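Long-range contacts in nisin leader peptide-processing serine protease NisP (Lactococcus lactis subsp. lactis, PDB 4MZD), which probably cleaves the leader peptide from the nisin precursor, as the subtilisin-like serine protease part of a longer cell-wall protein: residues N202-M210 with N480-R488; I241-D249 with G351-S360. All blocks are in the same frame, centred on the assembly; numbering follows the deposited sequence.

Interaction 1 of 2, residues N202-M210 with N480-R488; sequences NISAGQYLM and NSRGAVSVR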
loop_
_atom_site.group_PDB
_atom_site.type_symbol
_atom_site.label_atom_id
_atom_site.label_comp_id
_atom_site.label_asym_id
_atom_site.label_seq_id
_atom_site.Cartn_x
_atom_site.Cartn_y
_atom_site.Cartn_z
ATOM N N ASN A 202 -1.365 6.886 -0.124
ATOM C CA ASN A 202 -1.155 5.442 -0.174
ATOM C C ASN A 202 0.296 5.093 0.103
ATOM O O ASN A 202 1.189 5.578 -0.602
ATOM C CB ASN A 202 -1.543 4.926 -1.570
ATOM C CG ASN A 202 -1.502 3.408 -1.674
ATOM O OD1 ASN A 202 -2.522 2.745 -1.505
ATOM N ND2 ASN A 202 -0.323 2.850 -1.927
ATOM N N ILE A 203 0.527 4.249 1.107
ATOM C CA ILE A 203 1.878 3.805 1.449
ATOM C C ILE A 203 1.952 2.269 1.439
ATOM O O ILE A 203 1.665 1.594 2.437
ATOM C CB ILE A 203 2.351 4.356 2.812
ATOM C CG1 ILE A 203 2.099 5.865 2.903
ATOM C CG2 ILE A 203 3.826 4.027 3.024
ATOM C CD1 ILE A 203 2.625 6.473 4.171
ATOM N N SER A 204 2.349 1.714 0.297
ATOM C CA SER A 204 2.470 0.267 0.121
ATOM C C SER A 204 3.877 -0.231 0.477
ATOM O O SER A 204 4.504 -0.973 -0.283
ATOM C CB SER A 204 2.112 -0.113 -1.317
ATOM O OG SER A 204 0.714 0.021 -1.530
ATOM N N ALA A 205 4.345 0.170 1.654
ATOM C CA ALA A 205 5.711 -0.077 2.109
ATOM C C ALA A 205 5.722 0.098 3.616
ATOM O O ALA A 205 4.838 0.751 4.163
ATOM C CB ALA A 205 6.663 0.922 1.475
ATOM N N GLY A 206 6.725 -0.450 4.294
ATOM C CA GLY A 206 6.781 -0.313 5.735
ATOM C C GLY A 206 8.016 -0.942 6.333
ATOM O O GLY A 206 8.940 -1.344 5.623
ATOM N N GLN A 207 8.031 -1.016 7.660
ATOM C CA GLN A 207 9.160 -1.566 8.392
ATOM C C GLN A 207 8.708 -1.909 9.804
ATOM O O GLN A 207 7.752 -1.319 10.328
ATOM C CB GLN A 207 10.299 -0.547 8.478
ATOM C CG GLN A 207 9.927 0.666 9.313
ATOM C CD GLN A 207 10.903 1.825 9.195
ATOM O OE1 GLN A 207 10.528 2.904 8.763
ATOM N NE2 GLN A 207 12.145 1.615 9.599
ATOM N N TYR A 208 9.411 -2.841 10.435
ATOM C CA TYR A 208 9.147 -3.145 11.836
ATOM C C TYR A 208 10.044 -2.310 12.739
ATOM O O TYR A 208 11.264 -2.224 12.526
ATOM C CB TYR A 208 9.341 -4.640 12.133
ATOM C CG TYR A 208 8.470 -5.498 11.257
ATOM C CD1 TYR A 208 7.087 -5.458 11.376
ATOM C CD2 TYR A 208 9.021 -6.310 10.280
ATOM C CE1 TYR A 208 6.275 -6.205 10.547
ATOM C CE2 TYR A 208 8.215 -7.069 9.446
ATOM C CZ TYR A 208 6.843 -7.011 9.589
ATOM O OH TYR A 208 6.024 -7.750 8.768
ATOM N N LEU A 209 9.426 -1.700 13.746
ATOM C CA LEU A 209 10.131 -0.879 14.725
ATOM C C LEU A 209 9.954 -1.489 16.110
ATOM O O LEU A 209 8.832 -1.811 16.504
ATOM C CB LEU A 209 9.553 0.536 14.731
ATOM C CG LEU A 209 9.607 1.295 13.401
ATOM C CD1 LEU A 209 8.909 2.634 13.528
ATOM C CD2 LEU A 209 11.043 1.489 12.938
ATOM N N MET A 210 11.054 -1.646 16.844
ATOM C CA MET A 210 10.973 -2.048 18.246
ATOM C C MET A 210 11.087 -0.763 19.051
ATOM O O MET A 210 12.146 -0.131 19.071
ATOM C CB MET A 210 12.085 -3.041 18.605
ATOM C CG MET A 210 11.838 -3.804 19.924
ATOM S SD MET A 210 13.094 -5.098 20.381
ATOM C CE MET A 210 14.429 -4.030 20.968
ATOM N N ASN A 480 15.168 -6.363 6.570
ATOM C CA ASN A 480 14.558 -6.122 7.868
ATOM C C ASN A 480 15.520 -5.517 8.884
ATOM O O ASN A 480 15.217 -5.492 10.068
ATOM C CB ASN A 480 13.953 -7.412 8.429
ATOM C CG ASN A 480 12.730 -7.865 7.662
ATOM O OD1 ASN A 480 12.729 -8.932 7.041
ATOM N ND2 ASN A 480 11.679 -7.061 7.701
ATOM N N SER A 481 16.669 -5.012 8.434
ATOM C CA SER A 481 17.572 -4.307 9.347
ATOM C C SER A 481 16.911 -3.050 9.881
ATOM O O SER A 481 16.034 -2.488 9.228
ATOM C CB SER A 481 18.873 -3.916 8.646
ATOM O OG SER A 481 19.637 -5.054 8.317
ATOM N N ARG A 482 17.339 -2.595 11.056
ATOM C CA ARG A 482 16.802 -1.360 11.602
ATOM C C ARG A 482 16.920 -0.247 10.579
ATOM O O ARG A 482 17.981 -0.050 9.978
ATOM C CB ARG A 482 17.546 -0.968 12.873
ATOM C CG ARG A 482 17.421 -1.984 13.978
ATOM C CD ARG A 482 18.344 -1.627 15.121
ATOM N NE ARG A 482 17.946 -0.388 15.774
ATOM C CZ ARG A 482 18.675 0.226 16.700
ATOM N NH1 ARG A 482 19.852 -0.281 17.059
ATOM N NH2 ARG A 482 18.235 1.347 17.260
ATOM N N GLY A 483 15.830 0.485 10.391
ATOM C CA GLY A 483 15.828 1.639 9.517
ATOM C C GLY A 483 15.504 1.349 8.062
ATOM O O GLY A 483 15.307 2.284 7.290
ATOM N N ALA A 484 15.446 0.075 7.675
ATOM C CA ALA A 484 15.181 -0.268 6.274
ATOM C C ALA A 484 13.685 -0.368 5.990
ATOM O O ALA A 484 12.995 -1.228 6.539
ATOM C CB ALA A 484 15.870 -1.569 5.902
ATOM N N VAL A 485 13.188 0.506 5.118
ATOM C CA VAL A 485 11.810 0.435 4.648
ATOM C C VAL A 485 11.797 -0.401 3.376
ATOM O O VAL A 485 12.647 -0.217 2.498
ATOM C CB VAL A 485 11.254 1.842 4.364
ATOM C CG1 VAL A 485 9.880 1.770 3.711
ATOM C CG2 VAL A 485 11.198 2.647 5.649
ATOM N N SER A 486 10.856 -1.330 3.279
ATOM C CA SER A 486 10.770 -2.170 2.098
ATOM C C SER A 486 9.373 -2.140 1.518
ATOM O O SER A 486 8.395 -1.884 2.223
ATOM C CB SER A 486 11.204 -3.609 2.409
ATOM O OG SER A 486 10.445 -4.190 3.448
ATOM N N VAL A 487 9.275 -2.402 0.219
ATOM C CA VAL A 487 7.967 -2.512 -0.391
ATOM C C VAL A 487 7.229 -3.705 0.195
ATOM O O VAL A 487 7.844 -4.713 0.554
ATOM C CB VAL A 487 8.045 -2.643 -1.935
ATOM C CG1 VAL A 487 8.674 -1.396 -2.548
ATOM C CG2 VAL A 487 8.789 -3.917 -2.365
ATOM N N ARG A 488 5.914 -3.591 0.313
ATOM C CA ARG A 488 5.068 -4.743 0.595
ATOM C C ARG A 488 4.519 -5.266 -0.732
ATOM O O ARG A 488 3.480 -5.952 -0.793
ATOM C CB ARG A 488 3.963 -4.407 1.606
ATOM C CG ARG A 488 4.382 -4.597 3.075
ATOM C CD ARG A 488 5.315 -3.499 3.583
ATOM N NE ARG A 488 6.025 -3.869 4.813
ATOM C CZ ARG A 488 5.565 -3.682 6.051
ATOM N NH1 ARG A 488 4.375 -3.132 6.269
ATOM N NH2 ARG A 488 6.304 -4.053 7.087
ATOM O OXT ARG A 488 5.154 -5.002 -1.764
HETATM O O HOH W 1 13.140 -0.788 10.907
HETATM O O HOH W 2 11.499 -4.401 9.215
#
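Arg-488 ends the chain with its side chain folded over Gly-206. The side chain bends about its CB-CG bond (chi2 75°), which lays the guanidinium flat on the glycine. Gly-206 CA is 3.6 Å from Arg-488 CZ, over the centre of the group. Arg-488 NH1 also forms a salt bridge with Asp-277. The backbones pair antiparallel. Arg-488 N donates to Ser-204 O at 3.0 Å, nearly straight. Gly-206 and Ser-486 form a hydrogen-bonded pair, with Gly-206 N to Ser-486 O and Ser-486 N to Gly-206 O. This resembles a peptide product lying in the non-primed cleft of a subtilase, with Arg-488 at P1. It agrees with the reported C-terminal autocleavage.

Val-485 CG2 packs against Gln-207 OE1 at 3.2 Å, an oxygen hydrogen-bonded to Tyr-228 OH. Tyr-208 lies beyond. Its ring has Arg-488 NH2 over one face and Asn-480 ND2 at its edge. Arg-488 NH2 is 3.9 Å from Tyr-208 CZ.

The turn side is looser. In the type II turn from Ser-481 to Ala-484, residues Ser-481, Arg-482 and Gly-483 are partly exposed. One water joins Gln-207 NE2, Tyr-208 O and Gly-483 N. A second links Tyr-208 N to Asn-480 ND2.

Strand 200-210 lies between strands 95-100 and 241-245 at its start and pairs with strand 275-278. Val-487 touches His-147 of helix 147-156.

Interaction 2 of 2, residues I241-D249 with G351-S360; sequences IVVAALGND and GNSFATPKVS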
loop_
_atom_site.group_PDB
_atom_site.type_symbol
_atom_site.label_atom_id
_atom_site.label_comp_id
_atom_site.label_asym_id
_atom_site.label_seq_id
_atom_site.Cartn_x
_atom_site.Cartn_y
_atom_site.Cartn_z
ATOM N N ILE A 241 -5.860 11.487 4.861
ATOM C CA ILE A 241 -5.810 10.192 5.512
ATOM C C ILE A 241 -4.720 9.361 4.856
ATOM O O ILE A 241 -4.494 9.454 3.652
ATOM C CB ILE A 241 -7.170 9.464 5.446
ATOM C CG1 ILE A 241 -7.209 8.316 6.459
ATOM C CG2 ILE A 241 -7.468 8.986 4.026
ATOM C CD1 ILE A 241 -8.601 7.832 6.789
ATOM N N VAL A 242 -4.048 8.555 5.670
ATOM C CA VAL A 242 -2.990 7.673 5.210
ATOM C C VAL A 242 -3.488 6.234 5.266
ATOM O O VAL A 242 -4.092 5.819 6.258
ATOM C CB VAL A 242 -1.731 7.849 6.076
ATOM C CG1 VAL A 242 -0.665 6.836 5.696
ATOM C CG2 VAL A 242 -1.208 9.278 5.961
ATOM N N VAL A 243 -3.233 5.502 4.186
ATOM C CA VAL A 243 -3.626 4.107 4.022
ATOM C C VAL A 243 -2.339 3.329 3.786
ATOM O O VAL A 243 -1.585 3.649 2.869
ATOM C CB VAL A 243 -4.569 3.959 2.805
ATOM C CG1 VAL A 243 -5.100 2.544 2.681
ATOM C CG2 VAL A 243 -5.717 4.967 2.884
ATOM N N ALA A 244 -2.066 2.332 4.624
ATOM C CA ALA A 244 -0.757 1.687 4.630
ATOM C C ALA A 244 -0.863 0.171 4.674
ATOM O O ALA A 244 -1.721 -0.391 5.370
ATOM C CB ALA A 244 0.062 2.184 5.819
ATOM N N ALA A 245 0.048 -0.487 3.964
ATOM C CA ALA A 245 0.063 -1.946 3.902
ATOM C C ALA A 245 0.620 -2.612 5.152
ATOM O O ALA A 245 1.733 -2.299 5.578
ATOM C CB ALA A 245 0.909 -2.382 2.741
ATOM N N LEU A 246 -0.113 -3.574 5.698
ATOM C CA LEU A 246 0.476 -4.506 6.653
ATOM C C LEU A 246 1.568 -5.317 5.962
ATOM O O LEU A 246 1.530 -5.522 4.756
ATOM C CB LEU A 246 -0.582 -5.459 7.198
ATOM C CG LEU A 246 -1.615 -4.876 8.157
ATOM C CD1 LEU A 246 -2.681 -5.906 8.459
ATOM C CD2 LEU A 246 -0.963 -4.388 9.442
ATOM N N GLY A 247 2.528 -5.807 6.740
ATOM C CA GLY A 247 3.607 -6.602 6.184
ATOM C C GLY A 247 3.146 -7.923 5.598
ATOM O O GLY A 247 2.032 -8.386 5.858
ATOM N N ASN A 248 4.030 -8.532 4.809
ATOM C CA ASN A 248 3.771 -9.823 4.174
ATOM C C ASN A 248 4.568 -10.944 4.842
ATOM O O ASN A 248 5.129 -11.808 4.163
ATOM C CB ASN A 248 4.155 -9.788 2.689
ATOM C CG ASN A 248 3.371 -8.770 1.890
ATOM O OD1 ASN A 248 2.148 -8.663 1.997
ATOM N ND2 ASN A 248 4.081 -8.030 1.048
ATOM N N ASP A 249 4.608 -10.940 6.172
ATOM C CA ASP A 249 5.453 -11.873 6.919
ATOM C C ASP A 249 4.666 -12.867 7.761
ATOM O O ASP A 249 5.230 -13.542 8.623
ATOM C CB ASP A 249 6.477 -11.103 7.757
ATOM C CG ASP A 249 7.411 -10.296 6.887
ATOM O OD1 ASP A 249 8.137 -10.910 6.076
ATOM O OD2 ASP A 249 7.405 -9.050 6.978
ATOM N N GLY A 351 0.876 -9.446 -2.927
ATOM C CA GLY A 351 1.346 -8.781 -1.728
ATOM C C GLY A 351 0.386 -7.710 -1.251
ATOM O O GLY A 351 -0.432 -7.185 -2.022
ATOM N N ASN A 352 0.494 -7.362 0.027
ATOM C CA ASN A 352 -0.417 -6.378 0.594
ATOM C C ASN A 352 -0.273 -4.999 -0.033
ATOM O O ASN A 352 -1.175 -4.166 0.077
ATOM C CB ASN A 352 -0.249 -6.308 2.105
ATOM C CG ASN A 352 -0.764 -7.556 2.791
ATOM O OD1 ASN A 352 -1.451 -8.374 2.170
ATOM N ND2 ASN A 352 -0.448 -7.707 4.071
ATOM N N SER A 353 0.854 -4.753 -0.694
ATOM C CA SER A 353 1.001 -3.524 -1.469
ATOM C C SER A 353 -0.054 -3.352 -2.555
ATOM O O SER A 353 -0.207 -2.245 -3.057
ATOM C CB SER A 353 2.367 -3.455 -2.127
ATOM O OG SER A 353 2.561 -4.555 -2.980
ATOM N N PHE A 354 -0.743 -4.428 -2.929
ATOM C CA PHE A 354 -1.743 -4.376 -3.986
ATOM C C PHE A 354 -3.170 -4.424 -3.461
ATOM O O PHE A 354 -4.113 -4.155 -4.208
ATOM C CB PHE A 354 -1.445 -5.448 -5.030
ATOM C CG PHE A 354 -0.047 -5.361 -5.529
ATOM C CD1 PHE A 354 0.363 -4.244 -6.253
ATOM C CD2 PHE A 354 0.890 -6.323 -5.205
ATOM C CE1 PHE A 354 1.667 -4.112 -6.663
ATOM C CE2 PHE A 354 2.207 -6.198 -5.629
ATOM C CZ PHE A 354 2.592 -5.087 -6.362
ATOM N N ALA A 355 -3.317 -4.746 -2.174
ATOM C CA ALA A 355 -4.585 -4.592 -1.462
ATOM C C ALA A 355 -4.776 -3.134 -1.048
ATOM O O ALA A 355 -5.857 -2.563 -1.190
ATOM C CB ALA A 355 -4.606 -5.498 -0.237
ATOM N N THR A 356 -3.703 -2.541 -0.535
ATOM C CA THR A 356 -3.691 -1.168 -0.044
ATOM C C THR A 356 -4.262 -0.145 -1.041
ATOM O O THR A 356 -5.150 0.623 -0.687
ATOM C CB THR A 356 -2.267 -0.826 0.445
ATOM O OG1 THR A 356 -1.897 -1.777 1.448
ATOM C CG2 THR A 356 -2.196 0.553 1.061
ATOM N N PRO A 357 -3.795 -0.152 -2.304
ATOM C CA PRO A 357 -4.318 0.822 -3.273
ATOM C C PRO A 357 -5.787 0.618 -3.612
ATOM O O PRO A 357 -6.445 1.581 -4.024
ATOM C CB PRO A 357 -3.440 0.595 -4.516
ATOM C CG PRO A 357 -2.847 -0.775 -4.323
ATOM C CD PRO A 357 -2.622 -0.855 -2.842
ATOM N N LYS A 358 -6.294 -0.603 -3.485
ATOM C CA LYS A 358 -7.721 -0.818 -3.695
ATOM C C LYS A 358 -8.505 -0.027 -2.651
ATOM O O LYS A 358 -9.498 0.630 -2.958
ATOM C CB LYS A 358 -8.079 -2.303 -3.619
ATOM C CG LYS A 358 -7.468 -3.160 -4.717
ATOM C CD LYS A 358 -7.987 -4.594 -4.592
ATOM C CE LYS A 358 -7.657 -5.488 -5.780
ATOM N NZ LYS A 358 -6.246 -5.954 -5.812
ATOM N N VAL A 359 -8.045 -0.079 -1.404
ATOM C CA VAL A 359 -8.667 0.688 -0.341
ATOM C C VAL A 359 -8.467 2.194 -0.559
ATOM O O VAL A 359 -9.409 2.976 -0.407
ATOM C CB VAL A 359 -8.144 0.230 1.034
ATOM C CG1 VAL A 359 -8.734 1.086 2.146
ATOM C CG2 VAL A 359 -8.488 -1.244 1.249
ATOM N N SER A 360 -7.256 2.611 -0.922
ATOM C CA SER A 360 -7.008 4.039 -1.150
ATOM C C SER A 360 -7.916 4.622 -2.226
ATOM O O SER A 360 -8.498 5.691 -2.052
ATOM C CB SER A 360 -5.558 4.282 -1.551
ATOM O OG SER A 360 -4.706 3.980 -0.472
#
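The contact belongs to the active site of a subtilase: residues 351-360 carry Ser-353, the predicted nucleophile, and lead into helix 356-370. Asn-248 sits where subtilisins place the asparagine of the oxyanion hole. Its CG is anti to its carbonyl carbon (chi1 -61°), which brings the amide up to residues 351-352. Asn-248 OD1 accepts a hydrogen bond from Asn-352 N at 2.9 Å, with the donor only slightly tilted from the carbonyl plane. Asn-248 ND2 donates to Arg-488 O, one oxygen of the terminal carboxylate. Ser-353 OG is hydrogen-bonded to the same oxygen. Both ends of the Asn-248 amide are thus engaged, which should fix its rotation.

The Asn-352 amide points back at the loop. Asn-352 ND2 donates to Leu-246 O at 3.0 Å. The bond lies in the plane of the Asn-352 amide but comes from 66° above the Leu-246 carbonyl plane. Asn-352 ND2 also meets Ser-301 OG. The two asparagine side chains run past one another in opposing senses, with their amide planes 65° apart.

Thr-356 packs closely against Ala-245, with OG1 3.1 Å from Ala-245 CB. Its OG1 donates to Asn-352 O at 2.8 Å. Thr-356 N reaches the same oxygen from the opposite face. Farther along, Val-243 CG1 meets Val-359 CG1 at 4.0 Å. Val-243 CB lies 3.3 Å from Ser-360 OG, which is hydrogen-bonded to Asn-202 OD1.

Strand segment 241-245 and helix segment 356-360 run nearly antiparallel, their axes 8.1 Å apart. Strands 200-210 and 286-291 pair with this strand. Helix 147-156 touches the helix at Pro-357.

In the fold
The two contacts have centres about 12 Å apart. They share the main sheet, in which strands 200-210 and 241-245 are parallel neighbours. Along the chain the order is 202-210, 241-249, 351-360, 480-488, so both segments of interaction 2 fall between those of interaction 1. The contacts touch where Tyr-208 OH is probably hydrogen-bonded to Asp-249 OD2 (2.6 Å) and where Ser-204 OG is hydrogen-bonded to Ser-353 O. Interaction 1 holds the C-terminal tail in the cleft, and interaction 2 supplies the groups that meet its last carboxylate. Together they are consistent with a captured autocleavage product. Residues 408-475, leading to the tail, are not modelled.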